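Local coordinates for protein 3-hexulose-6-phosphate synthase (Mycobacterium gastri, PDB 3AJX) that belongs to the orotidine 5'-phosphate decarboxylase/HUMPS family of TIM-barrel enzymes and carries a bound magnesium ion, at residues V107-G112 with F130-A135; F145-L150 with F161-G166. The protein carries 1 engineered substitution. All blocks are in the same frame, centred on the assembly; numbering follows the deposited sequence.

Interaction 1: V107-G112 with F130-A135; sequences VVDLIG and FVEMHA
Strands 105-109 and 130-134 run parallel, and their segments, crossing at -25°, are joined by three backbone bonds: V108 N to F130 O, E132 N to V108 O (2.9 Å) and L110 N to E132 O. V107, D109, F130 and E132 point to one face of the sheet, V108 and V131 to the other. On the first face F130 takes the crowded position between backbone N and carbonyl carbon (chi1 56°), which folds its ring back over V107; V107 CG2 sits above the ring face, 3.3 Å from F130 CZ, a tight CH-pi contact. Further along, D109 and H134 both hold their side chains anti to the backbone N and cross obliquely. H134 ND1 gives a nearly straight bond to the syn lone pair of D109 OD2 (3.0 Å, 163°), with carboxylate and imidazole almost coplanar, and a weak second one to OD1. D109 OD1 also accepts from I111 N (2.9 Å), an Asx turn that helps fix the carboxylate's rotation, while I111 CD1 lies over one face of the imidazole. E132, extended anti, brings OE2 to 3.7 Å from D109 OD2; water 1 donates to both oxygens and probably eases the repulsion of these like charges. On the other face L110 CD1 reaches V131 CB and M133 CE, M133 bending at chi2 to run alongside, beneath helix 116-125. This is the parallel strand pair of a right-handed beta-alpha-beta unit in a TIM barrel, its acidic C-terminal ends lying beside the magnesium site of E30 and D59.

Interaction 2: F145-L150 with F161-G166; sequences FDLNGL and FSVAGG. With SO4 (sulfate ion), chain G.
Apolar contacts carry the meeting of the turn and first helical residues of 145-150 with strand 161-164 and the glycines after it. L147, with CG anti to the backbone N (chi1 -178°), sends CD1 obliquely across V163 CG1 at 3.9 Å. L150 turns the other way, CG anti to its carbonyl carbon, and its CD1 approaches the same V163 methyl more loosely, so that both leucines converge on one valine branch.

Contacts of carbon with backbone oxygen come next. L150 CD1 stands 3.6 Å from A164 O, and G165 O is met by L147 CD1 and by the ring edge of F145, whose CE2 lies 3.6 Å from it. F145, also anti to its backbone N, thus presents its rim to the carbonyl. G165 has no side chain, and L150 CD1 lies 4.3 Å from G165 CA.

No polar bond crosses between the segments; those present lie within 145-150 or run to the sulfate. D146 OD2 caps the start of helix 148-157, taking a straight bond from N148 N (2.9 Å, 169°) from above its carboxylate plane; N148 ND2 adds a weak bond to D146 OD1. Across the strand's end G166 N donates to sulfate O2 (3.1 Å) and weakly to O3, and the anion is held further by Q140, G186 and G187.

The chemistry implies that the helix start is seated on the strand end by van der Waals contact, while the N-H of G166, just past strand 161-164, is turned to the sulfate, consistent with the phosphate-binding loops of this barrel family.

How the interactions relate
Both interactions reach one barrel sheet, in which strands 130-134 and 161-164 are neighbours, and their centres lie about 10 Å apart. M133 N to S162 O and A135 N to A164 O are probable backbone hydrogen bonds between them, while E132 CG packs on S162 OG. Interaction 1 is strand on strand, buried deep in the barrel, and combines backbone bonds with a charged cluster near the magnesium. Interaction 2 sits further out, joins a helix start and its turn to strand 161-164, and is almost wholly apolar; several residues of 145-150 face solvent. Together they place a metal-side acidic group and the sulfate-binding N-H of G166 toward the same C-terminal rim.

Interaction 1: V107-G112 with F130-A135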
loop_
_atom_site.group_PDB
_atom_site.type_symbol
_atom_site.label_atom_id
_atom_site.label_comp_id
_atom_site.label_asym_id
_atom_site.label_seq_id
_atom_site.Cartn_x
_atom_site.Cartn_y
_atom_site.Cartn_z
ATOM N N VAL A 107 -12.765 -1.834 -5.381
ATOM C CA VAL A 107 -12.276 -1.351 -6.656
ATOM C C VAL A 107 -10.861 -1.892 -6.749
ATOM O O VAL A 107 -10.059 -1.700 -5.839
ATOM C CB VAL A 107 -12.235 0.187 -6.702
ATOM C CG1 VAL A 107 -11.533 0.661 -7.985
ATOM C CG2 VAL A 107 -13.651 0.732 -6.633
ATOM N N VAL A 108 -10.549 -2.599 -7.825
ATOM C CA VAL A 108 -9.200 -3.121 -7.966
ATOM C C VAL A 108 -8.378 -2.119 -8.769
ATOM O O VAL A 108 -8.714 -1.798 -9.908
ATOM C CB VAL A 108 -9.202 -4.502 -8.657
ATOM C CG1 VAL A 108 -7.772 -4.966 -8.900
ATOM C CG2 VAL A 108 -9.941 -5.512 -7.780
ATOM N N ASP A 109 -7.320 -1.608 -8.146
ATOM C CA ASP A 109 -6.435 -0.632 -8.771
ATOM C C ASP A 109 -5.400 -1.391 -9.593
ATOM O O ASP A 109 -4.561 -2.105 -9.041
ATOM C CB ASP A 109 -5.743 0.202 -7.688
ATOM C CG ASP A 109 -4.995 1.385 -8.253
ATOM O OD1 ASP A 109 -4.596 1.324 -9.431
ATOM O OD2 ASP A 109 -4.794 2.372 -7.515
ATOM N N LEU A 110 -5.457 -1.236 -10.913
ATOM C CA LEU A 110 -4.536 -1.948 -11.792
ATOM C C LEU A 110 -3.216 -1.223 -12.037
ATOM O O LEU A 110 -2.489 -1.542 -12.980
ATOM C CB LEU A 110 -5.236 -2.261 -13.122
ATOM C CG LEU A 110 -6.482 -3.148 -12.973
ATOM C CD1 LEU A 110 -7.175 -3.323 -14.317
ATOM C CD2 LEU A 110 -6.087 -4.511 -12.403
ATOM N N ILE A 111 -2.898 -0.259 -11.179
ATOM C CA ILE A 111 -1.650 0.483 -11.310
ATOM C C ILE A 111 -0.463 -0.485 -11.361
ATOM O O ILE A 111 -0.404 -1.460 -10.607
ATOM C CB ILE A 111 -1.473 1.468 -10.120
ATOM C CG1 ILE A 111 -0.205 2.304 -10.308
ATOM C CG2 ILE A 111 -1.413 0.700 -8.810
ATOM C CD1 ILE A 111 -0.075 3.447 -9.312
ATOM N N GLY A 112 0.470 -0.226 -12.270
ATOM C CA GLY A 112 1.642 -1.073 -12.395
ATOM C C GLY A 112 1.445 -2.399 -13.110
ATOM O O GLY A 112 2.413 -3.135 -13.326
ATOM N N PHE A 130 -15.600 -2.471 -9.933
ATOM C CA PHE A 130 -14.979 -1.966 -11.139
ATOM C C PHE A 130 -13.482 -1.947 -10.928
ATOM O O PHE A 130 -13.000 -2.204 -9.825
ATOM C CB PHE A 130 -15.512 -0.575 -11.555
ATOM C CG PHE A 130 -15.394 0.501 -10.505
ATOM C CD1 PHE A 130 -16.378 0.657 -9.533
ATOM C CD2 PHE A 130 -14.351 1.428 -10.556
ATOM C CE1 PHE A 130 -16.338 1.725 -8.633
ATOM C CE2 PHE A 130 -14.300 2.504 -9.658
ATOM C CZ PHE A 130 -15.297 2.653 -8.697
ATOM N N VAL A 131 -12.743 -1.689 -11.997
ATOM C CA VAL A 131 -11.296 -1.648 -11.904
ATOM C C VAL A 131 -10.847 -0.253 -12.275
ATOM O O VAL A 131 -11.547 0.462 -12.990
ATOM C CB VAL A 131 -10.637 -2.672 -12.861
ATOM C CG1 VAL A 131 -11.044 -4.086 -12.469
ATOM C CG2 VAL A 131 -11.041 -2.384 -14.295
ATOM N N GLU A 132 -9.686 0.141 -11.774
ATOM C CA GLU A 132 -9.163 1.457 -12.079
ATOM C C GLU A 132 -7.982 1.333 -13.026
ATOM O O GLU A 132 -6.964 0.726 -12.687
ATOM C CB GLU A 132 -8.741 2.178 -10.794
ATOM C CG GLU A 132 -8.287 3.617 -11.020
ATOM C CD GLU A 132 -8.031 4.376 -9.728
ATOM O OE1 GLU A 132 -8.999 4.634 -8.979
ATOM O OE2 GLU A 132 -6.858 4.712 -9.460
ATOM N N MET A 133 -8.152 1.863 -14.235
ATOM C CA MET A 133 -7.084 1.862 -15.230
ATOM C C MET A 133 -6.300 3.071 -14.761
ATOM O O MET A 133 -6.587 4.214 -15.119
ATOM C CB MET A 133 -7.653 2.061 -16.628
ATOM C CG MET A 133 -8.440 0.848 -17.123
ATOM S SD MET A 133 -7.432 -0.649 -17.046
ATOM C CE MET A 133 -8.615 -1.914 -17.555
ATOM N N HIS A 134 -5.311 2.783 -13.928
ATOM C CA HIS A 134 -4.516 3.801 -13.264
ATOM C C HIS A 134 -3.038 3.905 -13.634
ATOM O O HIS A 134 -2.329 2.901 -13.719
ATOM C CB HIS A 134 -4.647 3.539 -11.759
ATOM C CG HIS A 134 -4.092 4.619 -10.887
ATOM N ND1 HIS A 134 -3.969 4.470 -9.521
ATOM C CD2 HIS A 134 -3.649 5.865 -11.172
ATOM C CE1 HIS A 134 -3.471 5.580 -9.006
ATOM N NE2 HIS A 134 -3.270 6.442 -9.985
ATOM N N ALA A 135 -2.589 5.134 -13.860
ATOM C CA ALA A 135 -1.185 5.409 -14.151
ATOM C C ALA A 135 -0.787 6.352 -13.018
ATOM O O ALA A 135 -1.316 7.454 -12.907
ATOM C CB ALA A 135 -1.032 6.103 -15.501
HETATM O O HOH W 1 -6.678 4.686 -6.856
HETATM O O HOH W 2 -0.048 1.633 -14.544
#

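Interaction 2: F145-L150 with F161-G166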
loop_
_atom_site.group_PDB
_atom_site.type_symbol
_atom_site.label_atom_id
_atom_site.label_comp_id
_atom_site.label_asym_id
_atom_site.label_seq_id
_atom_site.Cartn_x
_atom_site.Cartn_y
_atom_site.Cartn_z
ATOM N N PHE A 145 4.585 9.715 -21.753
ATOM C CA PHE A 145 3.419 9.087 -21.137
ATOM C C PHE A 145 2.177 9.393 -21.961
ATOM O O PHE A 145 1.920 10.546 -22.307
ATOM C CB PHE A 145 3.188 9.588 -19.712
ATOM C CG PHE A 145 1.881 9.125 -19.124
ATOM C CD1 PHE A 145 1.675 7.780 -18.830
ATOM C CD2 PHE A 145 0.833 10.020 -18.934
ATOM C CE1 PHE A 145 0.444 7.332 -18.357
ATOM C CE2 PHE A 145 -0.405 9.583 -18.460
ATOM C CZ PHE A 145 -0.599 8.238 -18.173
ATOM N N ASP A 146 1.404 8.354 -22.259
ATOM C CA ASP A 146 0.190 8.508 -23.048
ATOM C C ASP A 146 -1.015 7.934 -22.311
ATOM O O ASP A 146 -0.998 6.787 -21.868
ATOM C CB ASP A 146 0.355 7.802 -24.394
ATOM C CG ASP A 146 -0.816 8.039 -25.323
ATOM O OD1 ASP A 146 -0.820 7.453 -26.426
ATOM O OD2 ASP A 146 -1.727 8.809 -24.954
ATOM N N LEU A 147 -2.061 8.742 -22.192
ATOM C CA LEU A 147 -3.285 8.335 -21.514
ATOM C C LEU A 147 -4.088 7.328 -22.336
ATOM O O LEU A 147 -4.904 6.578 -21.794
ATOM C CB LEU A 147 -4.146 9.567 -21.237
ATOM C CG LEU A 147 -5.460 9.359 -20.490
ATOM C CD1 LEU A 147 -5.173 8.912 -19.064
ATOM C CD2 LEU A 147 -6.254 10.654 -20.491
ATOM N N ASN A 148 -3.854 7.304 -23.644
ATOM C CA ASN A 148 -4.583 6.396 -24.524
ATOM C C ASN A 148 -4.312 4.920 -24.244
ATOM O O ASN A 148 -5.112 4.059 -24.613
ATOM C CB ASN A 148 -4.277 6.719 -25.988
ATOM C CG ASN A 148 -4.692 8.128 -26.369
ATOM O OD1 ASN A 148 -5.805 8.565 -26.067
ATOM N ND2 ASN A 148 -3.800 8.845 -27.045
ATOM N N GLY A 149 -3.190 4.627 -23.595
ATOM C CA GLY A 149 -2.876 3.250 -23.267
ATOM C C GLY A 149 -3.876 2.734 -22.247
ATOM O O GLY A 149 -4.314 1.584 -22.310
ATOM N N LEU A 150 -4.238 3.594 -21.300
ATOM C CA LEU A 150 -5.201 3.234 -20.265
ATOM C C LEU A 150 -6.595 3.111 -20.867
ATOM O O LEU A 150 -7.362 2.221 -20.500
ATOM C CB LEU A 150 -5.221 4.295 -19.159
ATOM C CG LEU A 150 -3.939 4.497 -18.350
ATOM C CD1 LEU A 150 -4.105 5.697 -17.431
ATOM C CD2 LEU A 150 -3.624 3.240 -17.545
ATOM N N PHE A 161 -15.010 0.334 -15.559
ATOM C CA PHE A 161 -13.733 0.919 -15.162
ATOM C C PHE A 161 -13.706 2.423 -14.981
ATOM O O PHE A 161 -14.567 3.151 -15.480
ATOM C CB PHE A 161 -12.639 0.540 -16.173
ATOM C CG PHE A 161 -12.778 1.218 -17.519
ATOM C CD1 PHE A 161 -13.708 0.769 -18.455
ATOM C CD2 PHE A 161 -11.973 2.307 -17.847
ATOM C CE1 PHE A 161 -13.831 1.395 -19.699
ATOM C CE2 PHE A 161 -12.089 2.943 -19.085
ATOM C CZ PHE A 161 -13.020 2.484 -20.015
ATOM N N SER A 162 -12.694 2.871 -14.251
ATOM C CA SER A 162 -12.468 4.287 -14.016
ATOM C C SER A 162 -11.090 4.560 -14.606
ATOM O O SER A 162 -10.309 3.632 -14.826
ATOM C CB SER A 162 -12.474 4.600 -12.517
ATOM O OG SER A 162 -11.435 3.917 -11.839
ATOM N N VAL A 163 -10.799 5.826 -14.882
ATOM C CA VAL A 163 -9.511 6.201 -15.443
ATOM C C VAL A 163 -8.842 7.246 -14.562
ATOM O O VAL A 163 -9.445 8.263 -14.222
ATOM C CB VAL A 163 -9.665 6.776 -16.873
ATOM C CG1 VAL A 163 -8.309 7.202 -17.419
ATOM C CG2 VAL A 163 -10.295 5.727 -17.787
ATOM N N ALA A 164 -7.600 6.969 -14.178
ATOM C CA ALA A 164 -6.811 7.879 -13.357
ATOM C C ALA A 164 -5.427 7.958 -13.991
ATOM O O ALA A 164 -4.710 6.957 -14.082
ATOM C CB ALA A 164 -6.714 7.358 -11.918
ATOM N N GLY A 165 -5.061 9.152 -14.448
ATOM C CA GLY A 165 -3.764 9.331 -15.075
ATOM C C GLY A 165 -3.566 10.740 -15.598
ATOM O O GLY A 165 -3.303 10.943 -16.784
ATOM N N GLY A 166 -3.696 11.718 -14.707
ATOM C CA GLY A 166 -3.516 13.101 -15.103
ATOM C C GLY A 166 -4.643 13.628 -15.968
ATOM O O GLY A 166 -4.425 14.484 -16.828
HETATM S S SO4 G . -4.210 12.421 -10.971
HETATM O O1 SO4 G . -3.250 13.455 -10.528
HETATM O O2 SO4 G . -3.498 11.317 -11.644
HETATM O O3 SO4 G . -5.172 13.023 -11.914
HETATM O O4 SO4 G . -4.934 11.900 -9.797
#